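Local coordinates for protein fructosyl amine: oxygen oxidoreductase (Aspergillus fumigatus, PDB 3DJE) that oxidatively deglycates fructosyl amino acids with the help of a bound FAD cofactor, at residues N70-W81 with R365-L376. Numbering follows the deposited sequence. Where two conformers were deposited one is given.
Sequences NEILAEEAFNGW and RGFKYLPSIGNL. With FAD (flavin-adenine dinucleotide), chain C; FSA (1-S-(carboxymethyl)-1-thio-beta-D-fructopyranose), chain D.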
loop_
_atom_site.group_PDB
_atom_site.type_symbol
_atom_site.label_atom_id
_atom_site.label_comp_id
_atom_site.label_asym_id
_atom_site.label_seq_id
_atom_site.Cartn_x
_atom_site.Cartn_y
_atom_site.Cartn_z
ATOM N N ASN A 70 -0.352 -16.681 -2.338
ATOM C CA ASN A 70 0.027 -15.357 -2.835
ATOM C C ASN A 70 0.111 -15.302 -4.358
ATOM O O ASN A 70 -0.225 -14.281 -4.970
ATOM C CB ASN A 70 1.287 -14.858 -2.136
ATOM C CG ASN A 70 0.966 -14.249 -0.783
ATOM O OD1 ASN A 70 0.626 -13.064 -0.696
ATOM N ND2 ASN A 70 1.008 -15.064 0.268
ATOM N N GLU A 71 0.507 -16.413 -4.973
ATOM C CA GLU A 71 0.514 -16.515 -6.440
ATOM C C GLU A 71 -0.889 -16.402 -7.037
ATOM O O GLU A 71 -1.079 -15.738 -8.072
ATOM C CB GLU A 71 1.162 -17.828 -6.880
ATOM C CG GLU A 71 2.681 -17.805 -6.785
ATOM C CD GLU A 71 3.328 -19.120 -7.205
ATOM O OE1 GLU A 71 2.691 -20.195 -7.072
ATOM O OE2 GLU A 71 4.485 -19.069 -7.658
ATOM N N ILE A 72 -1.853 -17.054 -6.393
ATOM C CA ILE A 72 -3.248 -17.022 -6.817
ATOM C C ILE A 72 -3.763 -15.581 -6.779
ATOM O O ILE A 72 -4.343 -15.101 -7.752
ATOM C CB ILE A 72 -4.129 -17.935 -5.943
ATOM C CG1 ILE A 72 -3.762 -19.400 -6.192
ATOM C CG2 ILE A 72 -5.629 -17.699 -6.217
ATOM C CD1 ILE A 72 -4.452 -20.383 -5.240
ATOM N N LEU A 73 -3.497 -14.892 -5.669
ATOM C CA LEU A 73 -4.011 -13.530 -5.498
ATOM C C LEU A 73 -3.293 -12.551 -6.424
ATOM O O LEU A 73 -3.913 -11.623 -6.960
ATOM C CB LEU A 73 -3.902 -13.080 -4.036
ATOM C CG LEU A 73 -4.711 -13.906 -3.028
ATOM C CD1 LEU A 73 -4.613 -13.284 -1.637
ATOM C CD2 LEU A 73 -6.183 -14.070 -3.447
ATOM N N ALA A 74 -1.991 -12.759 -6.623
ATOM C CA ALA A 74 -1.215 -11.898 -7.522
ATOM C C ALA A 74 -1.644 -12.082 -8.973
ATOM O O ALA A 74 -1.735 -11.103 -9.709
ATOM C CB ALA A 74 0.272 -12.146 -7.379
ATOM N N GLU A 75 -1.902 -13.327 -9.380
ATOM C CA GLU A 75 -2.345 -13.577 -10.759
ATOM C C GLU A 75 -3.668 -12.844 -11.041
ATOM O O GLU A 75 -3.822 -12.231 -12.106
ATOM C CB GLU A 75 -2.435 -15.077 -11.049
ATOM C CG GLU A 75 -2.352 -15.429 -12.537
ATOM C CD GLU A 75 -3.706 -15.453 -13.221
ATOM O OE1 GLU A 75 -4.741 -15.351 -12.517
ATOM O OE2 GLU A 75 -3.742 -15.584 -14.471
ATOM N N GLU A 76 -4.590 -12.871 -10.076
ATOM C CA GLU A 76 -5.875 -12.172 -10.223
ATOM C C GLU A 76 -5.676 -10.670 -10.368
ATOM O O GLU A 76 -6.372 -10.012 -11.163
ATOM C CB GLU A 76 -6.814 -12.472 -9.049
ATOM C CG GLU A 76 -7.375 -13.889 -9.082
ATOM C CD GLU A 76 -8.046 -14.340 -7.788
ATOM O OE1 GLU A 76 -7.810 -13.731 -6.711
ATOM O OE2 GLU A 76 -8.802 -15.340 -7.848
ATOM N N ALA A 77 -4.728 -10.123 -9.607
ATOM C CA ALA A 77 -4.454 -8.690 -9.674
ATOM C C ALA A 77 -3.852 -8.328 -11.021
ATOM O O ALA A 77 -4.275 -7.362 -11.641
ATOM C CB ALA A 77 -3.516 -8.257 -8.530
ATOM N N PHE A 78 -2.871 -9.117 -11.471
ATOM C CA PHE A 78 -2.225 -8.853 -12.756
ATOM C C PHE A 78 -3.188 -8.972 -13.917
ATOM O O PHE A 78 -3.122 -8.179 -14.867
ATOM C CB PHE A 78 -1.027 -9.769 -12.982
ATOM C CG PHE A 78 0.291 -9.116 -12.708
ATOM C CD1 PHE A 78 0.928 -9.307 -11.485
ATOM C CD2 PHE A 78 0.901 -8.313 -13.677
ATOM C CE1 PHE A 78 2.166 -8.718 -11.224
ATOM C CE2 PHE A 78 2.151 -7.717 -13.439
ATOM C CZ PHE A 78 2.779 -7.914 -12.208
ATOM N N ASN A 79 -4.069 -9.969 -13.852
ATOM C CA ASN A 79 -5.134 -10.098 -14.831
ATOM C C ASN A 79 -5.881 -8.775 -14.957
ATOM O O ASN A 79 -6.109 -8.301 -16.065
ATOM C CB ASN A 79 -6.106 -11.211 -14.449
ATOM C CG ASN A 79 -5.540 -12.604 -14.703
ATOM O OD1 ASN A 79 -4.564 -12.776 -15.435
ATOM N ND2 ASN A 79 -6.161 -13.608 -14.089
ATOM N N GLY A 80 -6.218 -8.170 -13.815
ATOM C CA GLY A 80 -6.945 -6.904 -13.801
ATOM C C GLY A 80 -6.168 -5.807 -14.505
ATOM O O GLY A 80 -6.709 -5.113 -15.357
ATOM N N TRP A 81 -4.895 -5.637 -14.145
ATOM C CA TRP A 81 -4.076 -4.595 -14.759
ATOM C C TRP A 81 -3.878 -4.806 -16.265
ATOM O O TRP A 81 -3.756 -3.844 -17.013
ATOM C CB TRP A 81 -2.714 -4.494 -14.084
ATOM C CG TRP A 81 -2.777 -4.011 -12.648
ATOM C CD1 TRP A 81 -2.486 -4.739 -11.525
ATOM C CD2 TRP A 81 -3.157 -2.704 -12.196
ATOM N NE1 TRP A 81 -2.647 -3.959 -10.394
ATOM C CE2 TRP A 81 -3.056 -2.703 -10.778
ATOM C CE3 TRP A 81 -3.564 -1.531 -12.852
ATOM C CZ2 TRP A 81 -3.367 -1.566 -10.007
ATOM C CZ3 TRP A 81 -3.882 -0.419 -12.099
ATOM C CH2 TRP A 81 -3.771 -0.434 -10.686
ATOM N N ARG A 365 1.853 -3.808 1.210
ATOM C CA ARG A 365 2.047 -4.390 -0.118
ATOM C C ARG A 365 0.716 -4.579 -0.839
ATOM O O ARG A 365 0.621 -5.384 -1.750
ATOM C CB ARG A 365 2.812 -5.711 -0.006
ATOM C CG ARG A 365 2.046 -6.828 0.689
ATOM C CD ARG A 365 2.973 -7.994 0.992
ATOM N NE ARG A 365 2.272 -9.125 1.595
ATOM C CZ ARG A 365 1.692 -10.109 0.908
ATOM N NH1 ARG A 365 1.722 -10.106 -0.427
ATOM N NH2 ARG A 365 1.081 -11.104 1.551
ATOM N N GLY A 366 -0.301 -3.810 -0.450
ATOM C CA GLY A 366 -1.642 -4.069 -0.948
ATOM C C GLY A 366 -2.103 -3.282 -2.163
ATOM O O GLY A 366 -3.200 -3.551 -2.668
ATOM N N PHE A 367 -1.331 -2.301 -2.644
ATOM C CA PHE A 367 -1.901 -1.482 -3.706
ATOM C C PHE A 367 -2.152 -2.275 -4.977
ATOM O O PHE A 367 -3.184 -2.097 -5.646
ATOM C CB PHE A 367 -1.126 -0.219 -4.073
ATOM C CG PHE A 367 -1.872 0.597 -5.101
ATOM C CD1 PHE A 367 -2.945 1.400 -4.706
ATOM C CD2 PHE A 367 -1.618 0.434 -6.461
ATOM C CE1 PHE A 367 -3.725 2.095 -5.664
ATOM C CE2 PHE A 367 -2.380 1.130 -7.422
ATOM C CZ PHE A 367 -3.439 1.946 -7.017
ATOM N N LYS A 368 -1.195 -3.124 -5.302
ATOM C CA LYS A 368 -1.244 -3.839 -6.575
ATOM C C LYS A 368 -2.509 -4.683 -6.722
ATOM O O LYS A 368 -2.850 -5.060 -7.841
ATOM C CB LYS A 368 0.014 -4.681 -6.784
ATOM C CG LYS A 368 0.183 -5.808 -5.800
ATOM C CD LYS A 368 1.558 -6.494 -5.967
ATOM C CE LYS A 368 2.720 -5.685 -5.399
ATOM N NZ LYS A 368 2.650 -5.518 -3.905
ATOM N N TYR A 369 -3.192 -4.977 -5.607
ATOM C CA TYR A 369 -4.448 -5.758 -5.633
ATOM C C TYR A 369 -5.711 -4.926 -5.861
ATOM O O TYR A 369 -6.839 -5.455 -5.821
ATOM C CB TYR A 369 -4.576 -6.599 -4.350
ATOM C CG TYR A 369 -3.355 -7.450 -4.118
ATOM C CD1 TYR A 369 -3.266 -8.738 -4.650
ATOM C CD2 TYR A 369 -2.271 -6.954 -3.395
ATOM C CE1 TYR A 369 -2.133 -9.514 -4.457
ATOM C CE2 TYR A 369 -1.146 -7.718 -3.197
ATOM C CZ TYR A 369 -1.070 -8.981 -3.726
ATOM O OH TYR A 369 0.081 -9.712 -3.512
ATOM N N LEU A 370 -5.543 -3.636 -6.134
ATOM C CA LEU A 370 -6.700 -2.780 -6.401
ATOM C C LEU A 370 -7.715 -3.392 -7.388
ATOM O O LEU A 370 -8.925 -3.344 -7.137
ATOM C CB LEU A 370 -6.258 -1.394 -6.887
ATOM C CG LEU A 370 -7.392 -0.436 -7.294
ATOM C CD1 LEU A 370 -8.340 -0.118 -6.136
ATOM C CD2 LEU A 370 -6.865 0.859 -7.919
ATOM N N PRO A 371 -7.247 -3.918 -8.525
ATOM C CA PRO A 371 -8.233 -4.448 -9.494
ATOM C C PRO A 371 -9.059 -5.647 -9.016
ATOM O O PRO A 371 -10.121 -5.901 -9.597
ATOM C CB PRO A 371 -7.350 -4.898 -10.662
ATOM C CG PRO A 371 -6.089 -4.084 -10.523
ATOM C CD PRO A 371 -5.867 -4.016 -9.044
ATOM N N SER A 372 -8.583 -6.360 -7.991
ATOM C CA SER A 372 -9.063 -7.715 -7.701
ATOM C C SER A 372 -9.468 -7.994 -6.252
ATOM O O SER A 372 -10.287 -8.881 -5.998
ATOM C CB SER A 372 -7.974 -8.721 -8.078
ATOM O OG SER A 372 -6.742 -8.388 -7.442
ATOM N N ILE A 373 -8.865 -7.277 -5.306
ATOM C CA ILE A 373 -9.028 -7.640 -3.899
ATOM C C ILE A 373 -10.494 -7.519 -3.452
ATOM O O ILE A 373 -10.944 -8.275 -2.592
ATOM C CB ILE A 373 -8.043 -6.837 -2.974
ATOM C CG1 ILE A 373 -7.768 -7.590 -1.662
ATOM C CG2 ILE A 373 -8.575 -5.411 -2.720
ATOM C CD1 ILE A 373 -6.963 -8.884 -1.833
ATOM N N GLY A 374 -11.232 -6.570 -4.030
ATOM C CA GLY A 374 -12.669 -6.432 -3.743
ATOM C C GLY A 374 -13.444 -7.730 -3.954
ATOM O O GLY A 374 -14.388 -8.025 -3.213
ATOM N N ASN A 375 -13.048 -8.518 -4.951
ATOM C CA ASN A 375 -13.737 -9.787 -5.213
ATOM C C ASN A 375 -13.578 -10.744 -4.043
ATOM O O ASN A 375 -14.518 -11.463 -3.673
ATOM C CB ASN A 375 -13.220 -10.434 -6.500
ATOM C CG ASN A 375 -14.112 -10.150 -7.693
ATOM O OD1 ASN A 375 -15.313 -9.880 -7.553
ATOM N ND2 ASN A 375 -13.521 -10.200 -8.887
ATOM N N LEU A 376 -12.379 -10.749 -3.464
ATOM C CA LEU A 376 -12.080 -11.617 -2.331
ATOM C C LEU A 376 -12.804 -11.139 -1.058
ATOM O O LEU A 376 -13.294 -11.939 -0.272
ATOM C CB LEU A 376 -10.570 -11.695 -2.100
ATOM C CG LEU A 376 -10.098 -12.661 -1.016
ATOM C CD1 LEU A 376 -10.515 -14.129 -1.328
ATOM C CD2 LEU A 376 -8.580 -12.529 -0.839
HETATM P PA FAD C . -5.831 3.017 2.451
HETATM O O1A FAD C . -5.795 3.039 0.984
HETATM O O2A FAD C . -4.829 3.833 3.203
HETATM O O5B FAD C . -7.313 3.430 2.818
HETATM C C5B FAD C . -7.749 3.649 4.162
HETATM C C4B FAD C . -8.957 4.592 4.086
HETATM O O4B FAD C . -9.479 4.583 5.428
HETATM C C3B FAD C . -8.441 6.023 3.806
HETATM O O3B FAD C . -9.010 6.552 2.597
HETATM C C2B FAD C . -8.927 6.784 5.050
HETATM O O2B FAD C . -9.397 8.131 4.733
HETATM C C1B FAD C . -10.045 5.847 5.590
HETATM N N9A FAD C . -10.362 6.266 6.989
HETATM C C8A FAD C . -9.513 6.651 7.966
HETATM N N7A FAD C . -10.230 7.002 9.054
HETATM C C5A FAD C . -11.528 6.838 8.758
HETATM C C6A FAD C . -12.718 7.049 9.462
HETATM N N6A FAD C . -12.683 7.530 10.728
HETATM N N1A FAD C . -13.889 6.776 8.854
HETATM C C2A FAD C . -13.932 6.310 7.600
HETATM N N3A FAD C . -12.814 6.102 6.896
HETATM C C4A FAD C . -11.610 6.360 7.459
HETATM N N1 FAD C . 1.739 -1.399 -2.420
HETATM C C2 FAD C . 2.003 -1.985 -3.656
HETATM O O2 FAD C . 1.324 -2.919 -4.085
HETATM N N3 FAD C . 3.068 -1.501 -4.417
HETATM C C4 FAD C . 3.877 -0.461 -3.970
HETATM O O4 FAD C . 4.810 -0.056 -4.674
HETATM C C4X FAD C . 3.611 0.106 -2.715
HETATM N N5 FAD C . 4.411 1.138 -2.228
HETATM C C5X FAD C . 4.031 1.809 -1.069
HETATM C C6 FAD C . 4.719 2.966 -0.714
HETATM C C7 FAD C . 4.338 3.687 0.411
HETATM C C7M FAD C . 5.148 4.942 0.766
HETATM C C8 FAD C . 3.249 3.271 1.175
HETATM C C8M FAD C . 2.781 4.120 2.381
HETATM C C9 FAD C . 2.550 2.114 0.803
HETATM C C9A FAD C . 2.930 1.383 -0.330
HETATM N N10 FAD C . 2.255 0.209 -0.721
HETATM C C10 FAD C . 2.543 -0.370 -1.956
HETATM C "C1'" FAD C . 1.240 -0.396 0.152
HETATM C "C2'" FAD C . -0.155 0.063 -0.275
HETATM O "O2'" FAD C . -0.133 1.475 -0.582
HETATM C "C3'" FAD C . -1.143 -0.224 0.851
HETATM O "O3'" FAD C . -0.944 -1.573 1.323
HETATM C "C4'" FAD C . -2.600 -0.105 0.388
HETATM O "O4'" FAD C . -2.815 1.076 -0.384
HETATM C "C5'" FAD C . -3.508 -0.069 1.623
HETATM O "O5'" FAD C . -4.883 -0.015 1.207
HETATM P P FAD C . -6.048 0.110 2.302
HETATM O O1P FAD C . -5.881 -0.975 3.315
HETATM O O2P FAD C . -7.304 0.233 1.535
HETATM O O3P FAD C . -5.775 1.515 3.033
HETATM O OAB FSA D . 4.819 -4.410 -3.091
HETATM C CAL FSA D . 5.771 -3.911 -3.729
HETATM O OAA FSA D . 6.222 -4.439 -4.777
HETATM C CAH FSA D . 6.448 -2.644 -3.247
HETATM S SAK FSA D . 5.840 -2.106 -1.680
HETATM C C1 FSA D . 6.948 -0.731 -1.530
HETATM C C2 FSA D . 7.098 -0.303 -0.063
HETATM O O2 FSA D . 7.595 1.044 -0.001
HETATM C C3 FSA D . 8.061 -1.228 0.688
HETATM O O3 FSA D . 9.387 -1.098 0.156
HETATM C C4 FSA D . 8.038 -0.978 2.199
HETATM O O4 FSA D . 8.806 -1.993 2.867
HETATM C C5 FSA D . 6.612 -1.003 2.760
HETATM O O5 FSA D . 6.075 -2.328 2.740
HETATM C C6 FSA D . 5.735 -0.056 1.954
HETATM O O6 FSA D . 5.799 -0.410 0.561
HETATM O O HOH W 1 -0.409 -12.139 -2.965
HETATM O O HOH W 2 -6.241 -10.441 -5.855
HETATM O O HOH W 3 -8.932 -11.359 -5.544
#
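Trp81 and Pro371 form the tight end of this contact: Pro371 CG lies over the five-membered ring in a CH-pi contact, 3.4 Å from its centroid, while the indole NE1 donates to Lys368 O at the ring's edge (2.8 Å, 158°). Close by, Pro371 CB rests on Gly80 CA, and Ala77 CB reaches Lys368 O at 3.3 Å. The carbonyl that accepts from the indole lies in the segment whose amides bind the flavin. In this FAD-dependent oxidoreductase of the MSOX/MTOX family, the turn between Arg365 and helix 373-382 presents successive backbone amides to the cofactor, Phe367 N to FAD N1 and Lys368 N to FAD O2. Bent at chi3 and chi4 (76° and 65°), the Lys368 chain brings NZ to FAD O2, to Arg365 O and, at 2.6 Å, to carboxylate OAB of the bound ligand FSA. At the other end, Arg365 NH1 and NH2 grip Asn70 OD1 from one face of the amide, OD1 lying in the guanidinium plane; NH2 also bridges to Glu344 and bonds Arg343 O, and Asn70 ND2 bonds Glu66 O and Glu344. A water joins Asn70 to Tyr369 OH. Leu73 CD2 and Leu376 CD2 make a buried apolar contact. Packing is looser toward exposed Glu76, where waters bridge Leu73 O with Ser372 OG and Glu76 OE1 with Ser372 O.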